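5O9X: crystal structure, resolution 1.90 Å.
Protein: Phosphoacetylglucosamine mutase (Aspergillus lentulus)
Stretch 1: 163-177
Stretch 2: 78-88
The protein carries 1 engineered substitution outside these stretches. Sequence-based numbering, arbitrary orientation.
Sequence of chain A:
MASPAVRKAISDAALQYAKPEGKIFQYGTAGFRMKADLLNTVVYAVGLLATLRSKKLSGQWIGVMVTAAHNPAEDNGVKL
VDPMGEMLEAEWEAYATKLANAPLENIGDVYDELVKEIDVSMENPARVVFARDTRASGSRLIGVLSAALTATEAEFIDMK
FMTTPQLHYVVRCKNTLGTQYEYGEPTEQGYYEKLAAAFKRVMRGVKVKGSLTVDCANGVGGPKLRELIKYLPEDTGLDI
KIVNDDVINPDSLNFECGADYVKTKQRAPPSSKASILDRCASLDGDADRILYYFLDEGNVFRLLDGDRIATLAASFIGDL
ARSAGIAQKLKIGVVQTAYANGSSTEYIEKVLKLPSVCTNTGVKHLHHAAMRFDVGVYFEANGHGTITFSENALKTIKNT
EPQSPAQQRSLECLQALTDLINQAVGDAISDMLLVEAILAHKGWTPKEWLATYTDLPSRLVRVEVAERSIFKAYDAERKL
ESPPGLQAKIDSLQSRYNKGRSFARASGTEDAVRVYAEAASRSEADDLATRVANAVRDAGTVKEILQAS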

# COMPACT_ATOMS: atom_id res chain seq x y z
N THR A 163 0.30 -8.48 -9.33
CA THR A 163 0.71 -7.42 -8.38
C THR A 163 -0.35 -7.49 -7.29
O THR A 163 -1.42 -8.10 -7.49
CB THR A 163 0.64 -6.00 -9.07
OG1 THR A 163 -0.70 -5.66 -9.37
CG2 THR A 163 1.46 -5.94 -10.38
N THR A 164 -0.02 -6.97 -6.10
CA THR A 164 -1.01 -6.90 -5.03
C THR A 164 -2.31 -6.23 -5.48
O THR A 164 -3.37 -6.75 -5.21
CB THR A 164 -0.34 -6.28 -3.80
OG1 THR A 164 0.62 -7.25 -3.31
CG2 THR A 164 -1.36 -6.00 -2.65
N PRO A 165 -2.23 -5.04 -6.09
CA PRO A 165 -3.50 -4.39 -6.46
C PRO A 165 -4.29 -5.18 -7.51
O PRO A 165 -5.52 -5.14 -7.47
CB PRO A 165 -3.03 -3.06 -7.12
CG PRO A 165 -1.69 -2.80 -6.56
CD PRO A 165 -1.07 -4.13 -6.22
N GLN A 166 -3.61 -5.91 -8.41
CA GLN A 166 -4.38 -6.85 -9.33
C GLN A 166 -5.22 -7.85 -8.56
O GLN A 166 -6.41 -8.07 -8.93
CB GLN A 166 -3.49 -7.59 -10.31
CG GLN A 166 -3.05 -6.65 -11.42
CD GLN A 166 -2.07 -7.35 -12.37
OE1 GLN A 166 -1.29 -8.28 -11.97
NE2 GLN A 166 -2.11 -6.94 -13.63
N LEU A 167 -4.63 -8.47 -7.53
CA LEU A 167 -5.39 -9.42 -6.71
C LEU A 167 -6.61 -8.70 -6.01
O LEU A 167 -7.73 -9.21 -6.05
CB LEU A 167 -4.42 -10.22 -5.74
CG LEU A 167 -5.39 -11.13 -5.02
CD1 LEU A 167 -5.86 -12.41 -5.71
CD2 LEU A 167 -5.19 -11.21 -3.54
N HIS A 168 -6.39 -7.55 -5.33
CA HIS A 168 -7.54 -6.80 -4.75
C HIS A 168 -8.65 -6.47 -5.79
O HIS A 168 -9.89 -6.55 -5.51
CB HIS A 168 -7.00 -5.46 -4.23
CG HIS A 168 -6.36 -5.55 -2.89
ND1 HIS A 168 -5.12 -6.12 -2.70
CD2 HIS A 168 -6.80 -5.15 -1.66
CE1 HIS A 168 -4.79 -5.99 -1.42
NE2 HIS A 168 -5.81 -5.45 -0.77
N TYR A 169 -8.22 -6.06 -6.98
CA TYR A 169 -9.13 -5.81 -8.13
C TYR A 169 -9.96 -7.05 -8.47
O TYR A 169 -11.18 -6.94 -8.63
CB TYR A 169 -8.33 -5.28 -9.38
CG TYR A 169 -9.09 -5.39 -10.65
CD1 TYR A 169 -9.90 -4.26 -11.10
CD2 TYR A 169 -9.10 -6.56 -11.40
CE1 TYR A 169 -10.62 -4.35 -12.30
CE2 TYR A 169 -9.85 -6.64 -12.58
CZ TYR A 169 -10.61 -5.55 -13.01
OH TYR A 169 -11.37 -5.65 -14.20
N VAL A 170 -9.32 -8.22 -8.56
CA VAL A 170 -9.98 -9.50 -8.91
C VAL A 170 -11.05 -9.86 -7.85
O VAL A 170 -12.16 -10.26 -8.22
CB VAL A 170 -8.99 -10.68 -9.06
CG1 VAL A 170 -9.71 -12.03 -9.19
CG2 VAL A 170 -8.13 -10.47 -10.30
N VAL A 171 -10.69 -9.75 -6.57
CA VAL A 171 -11.63 -10.00 -5.45
C VAL A 171 -12.91 -9.12 -5.59
O VAL A 171 -14.01 -9.67 -5.60
CB VAL A 171 -10.98 -9.76 -4.06
CG1 VAL A 171 -12.07 -9.95 -2.96
CG2 VAL A 171 -9.80 -10.79 -3.87
N ARG A 172 -12.74 -7.80 -5.66
CA ARG A 172 -13.84 -6.84 -5.89
C ARG A 172 -14.66 -7.22 -7.14
O ARG A 172 -15.90 -7.37 -7.07
CB ARG A 172 -13.38 -5.41 -5.90
CG ARG A 172 -14.53 -4.45 -5.90
CD ARG A 172 -14.02 -3.06 -5.81
NE ARG A 172 -15.08 -2.06 -5.67
CZ ARG A 172 -14.84 -0.82 -5.26
NH1 ARG A 172 -13.61 -0.44 -4.95
NH2 ARG A 172 -15.83 0.06 -5.12
N CYS A 173 -13.99 -7.46 -8.26
CA CYS A 173 -14.73 -7.89 -9.47
C CYS A 173 -15.59 -9.12 -9.26
O CYS A 173 -16.78 -9.12 -9.65
CB CYS A 173 -13.81 -8.15 -10.69
SG CYS A 173 -13.14 -6.59 -11.27
N LYS A 174 -15.02 -10.19 -8.69
CA LYS A 174 -15.80 -11.43 -8.60
C LYS A 174 -17.02 -11.23 -7.62
O LYS A 174 -18.05 -11.90 -7.72
CB LYS A 174 -14.94 -12.59 -8.12
CG LYS A 174 -13.78 -12.98 -9.02
CD LYS A 174 -13.12 -14.22 -8.48
CE LYS A 174 -13.94 -15.46 -8.86
NZ LYS A 174 -14.04 -15.69 -10.31
N ASN A 175 -16.88 -10.34 -6.64
CA ASN A 175 -17.97 -10.15 -5.69
C ASN A 175 -19.04 -9.16 -6.18
O ASN A 175 -20.04 -8.96 -5.51
CB ASN A 175 -17.45 -9.76 -4.32
CG ASN A 175 -16.76 -10.92 -3.61
OD1 ASN A 175 -15.68 -10.73 -3.04
ND2 ASN A 175 -17.34 -12.09 -3.66
N THR A 176 -18.78 -8.49 -7.31
CA THR A 176 -19.70 -7.49 -7.80
C THR A 176 -20.20 -7.82 -9.20
O THR A 176 -21.03 -7.06 -9.75
CB THR A 176 -19.09 -6.07 -7.81
OG1 THR A 176 -17.98 -6.04 -8.73
CG2 THR A 176 -18.71 -5.58 -6.39
N LEU A 177 -19.72 -8.92 -9.78
CA LEU A 177 -19.98 -9.21 -11.18
C LEU A 177 -21.52 -9.38 -11.29
O LEU A 177 -22.14 -9.94 -10.38
CB LEU A 177 -19.21 -10.47 -11.63
CG LEU A 177 -19.21 -10.83 -13.11
CD1 LEU A 177 -18.52 -9.81 -14.03
CD2 LEU A 177 -18.65 -12.24 -13.32
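Stretch 2 (78-88) VKLVDPMGEML

The contact buries 561 Å² without one clear hydrogen bond between the two stretches; packing, centred on the His168 ring, carries it. Stretch 2 begins as a strand, Val78 to Val81, which runs in nearly the same direction as helix 164-176: their axes cross at -28° and approach to 9.8 Å. The chain then folds into a type I turn from Asp82 to Gly85, closed by Gly85 N to Asp82 O at 2.9 Å, and this turn comes much nearer the helix. The CA atoms of Thr164 and Lys79 are 9.2 Å apart, whereas those of His168 and Gly85 are 4.8 Å apart and those of Arg172 and Met84 4.7 Å.

Alternation along the strand sends Lys79 and Val81 toward the helix and Leu80 away. Val81 CG2 lies 3.8 Å from the centroid of the His168 ring, 17° off its normal, a CH-pi contact over the face; the same CG2 meets Leu167 CD2 at 3.9 Å. Within the helix, His168 ND1 donates to Thr164 O at 3.1 Å.

Farther along, Val171 CG1 packs 3.4 Å from Asp82 O. Met84 points away at CB, yet its side chain curls back, placing SD 3.7 Å from Thr176 CG2 and CE 3.7 Å from Arg172 NE. Gly85 has phi/psi of 99/-5°, a conformation that itself calls for glycine.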

# COMPACT_ATOMS: atom_id res chain seq x y z
N VAL A 78 1.85 -13.15 3.95
CA VAL A 78 0.49 -13.49 3.44
C VAL A 78 -0.46 -12.48 3.98
O VAL A 78 -0.59 -12.39 5.23
CB VAL A 78 -0.05 -14.86 3.93
CG1 VAL A 78 -1.04 -15.40 2.95
CG2 VAL A 78 1.01 -15.88 4.10
N LYS A 79 -1.04 -11.73 3.04
CA LYS A 79 -2.11 -10.72 3.24
C LYS A 79 -3.55 -11.16 2.90
O LYS A 79 -3.80 -11.61 1.76
CB LYS A 79 -1.83 -9.57 2.31
CG LYS A 79 -2.35 -8.31 2.94
CD LYS A 79 -1.99 -7.09 2.16
CE LYS A 79 -2.94 -6.92 1.01
NZ LYS A 79 -2.62 -5.60 0.40
N LEU A 80 -4.49 -10.99 3.84
CA LEU A 80 -5.91 -11.26 3.52
C LEU A 80 -6.70 -10.05 2.91
O LEU A 80 -6.51 -8.89 3.30
CB LEU A 80 -6.62 -11.89 4.68
CG LEU A 80 -6.01 -13.27 4.90
CD1 LEU A 80 -5.30 -13.32 6.26
CD2 LEU A 80 -7.13 -14.29 4.78
N VAL A 81 -7.58 -10.35 1.97
CA VAL A 81 -8.36 -9.34 1.23
C VAL A 81 -9.85 -9.66 1.41
O VAL A 81 -10.30 -10.71 1.03
CB VAL A 81 -8.03 -9.29 -0.30
CG1 VAL A 81 -8.79 -8.11 -0.98
CG2 VAL A 81 -6.52 -9.12 -0.50
N ASP A 82 -10.60 -8.70 1.95
CA ASP A 82 -12.06 -8.86 2.21
C ASP A 82 -12.82 -8.57 0.90
O ASP A 82 -12.23 -8.05 -0.10
CB ASP A 82 -12.50 -7.94 3.35
CG ASP A 82 -12.66 -8.65 4.70
OD1 ASP A 82 -12.71 -9.87 4.77
OD2 ASP A 82 -12.77 -7.97 5.76
N PRO A 83 -14.16 -8.81 0.90
CA PRO A 83 -14.82 -8.91 -0.40
C PRO A 83 -14.79 -7.68 -1.29
O PRO A 83 -14.89 -7.86 -2.49
CB PRO A 83 -16.30 -9.22 0.01
CG PRO A 83 -16.07 -10.12 1.22
CD PRO A 83 -15.08 -9.25 1.99
N MET A 84 -14.68 -6.47 -0.73
CA MET A 84 -14.75 -5.26 -1.57
C MET A 84 -13.35 -4.71 -1.86
O MET A 84 -13.18 -3.60 -2.35
CB MET A 84 -15.75 -4.21 -0.99
CG MET A 84 -17.23 -4.67 -1.10
SD MET A 84 -17.70 -5.00 -2.85
CE MET A 84 -17.79 -3.33 -3.52
N GLY A 85 -12.34 -5.51 -1.53
CA GLY A 85 -10.96 -5.12 -1.84
C GLY A 85 -10.24 -4.51 -0.66
O GLY A 85 -9.06 -4.23 -0.77
N GLU A 86 -10.92 -4.30 0.46
CA GLU A 86 -10.27 -3.74 1.61
C GLU A 86 -9.44 -4.81 2.37
O GLU A 86 -9.63 -6.00 2.20
CB GLU A 86 -11.25 -2.96 2.52
CG GLU A 86 -12.18 -3.80 3.41
CD GLU A 86 -13.48 -4.28 2.71
OE1 GLU A 86 -13.59 -4.17 1.48
OE2 GLU A 86 -14.42 -4.78 3.42
N MET A 87 -8.53 -4.34 3.22
CA MET A 87 -7.81 -5.20 4.13
C MET A 87 -8.76 -5.90 5.06
O MET A 87 -9.74 -5.31 5.56
CB MET A 87 -6.83 -4.41 4.99
CG MET A 87 -5.74 -3.68 4.19
SD MET A 87 -4.74 -4.87 3.32
CE MET A 87 -3.69 -5.27 4.74
N LEU A 88 -8.42 -7.15 5.34
CA LEU A 88 -9.15 -8.00 6.28
C LEU A 88 -9.56 -7.17 7.48
O LEU A 88 -8.70 -6.54 8.14
CB LEU A 88 -8.27 -9.20 6.75
CG LEU A 88 -8.83 -10.00 7.95
CD1 LEU A 88 -10.08 -10.74 7.46
CD2 LEU A 88 -7.79 -10.94 8.56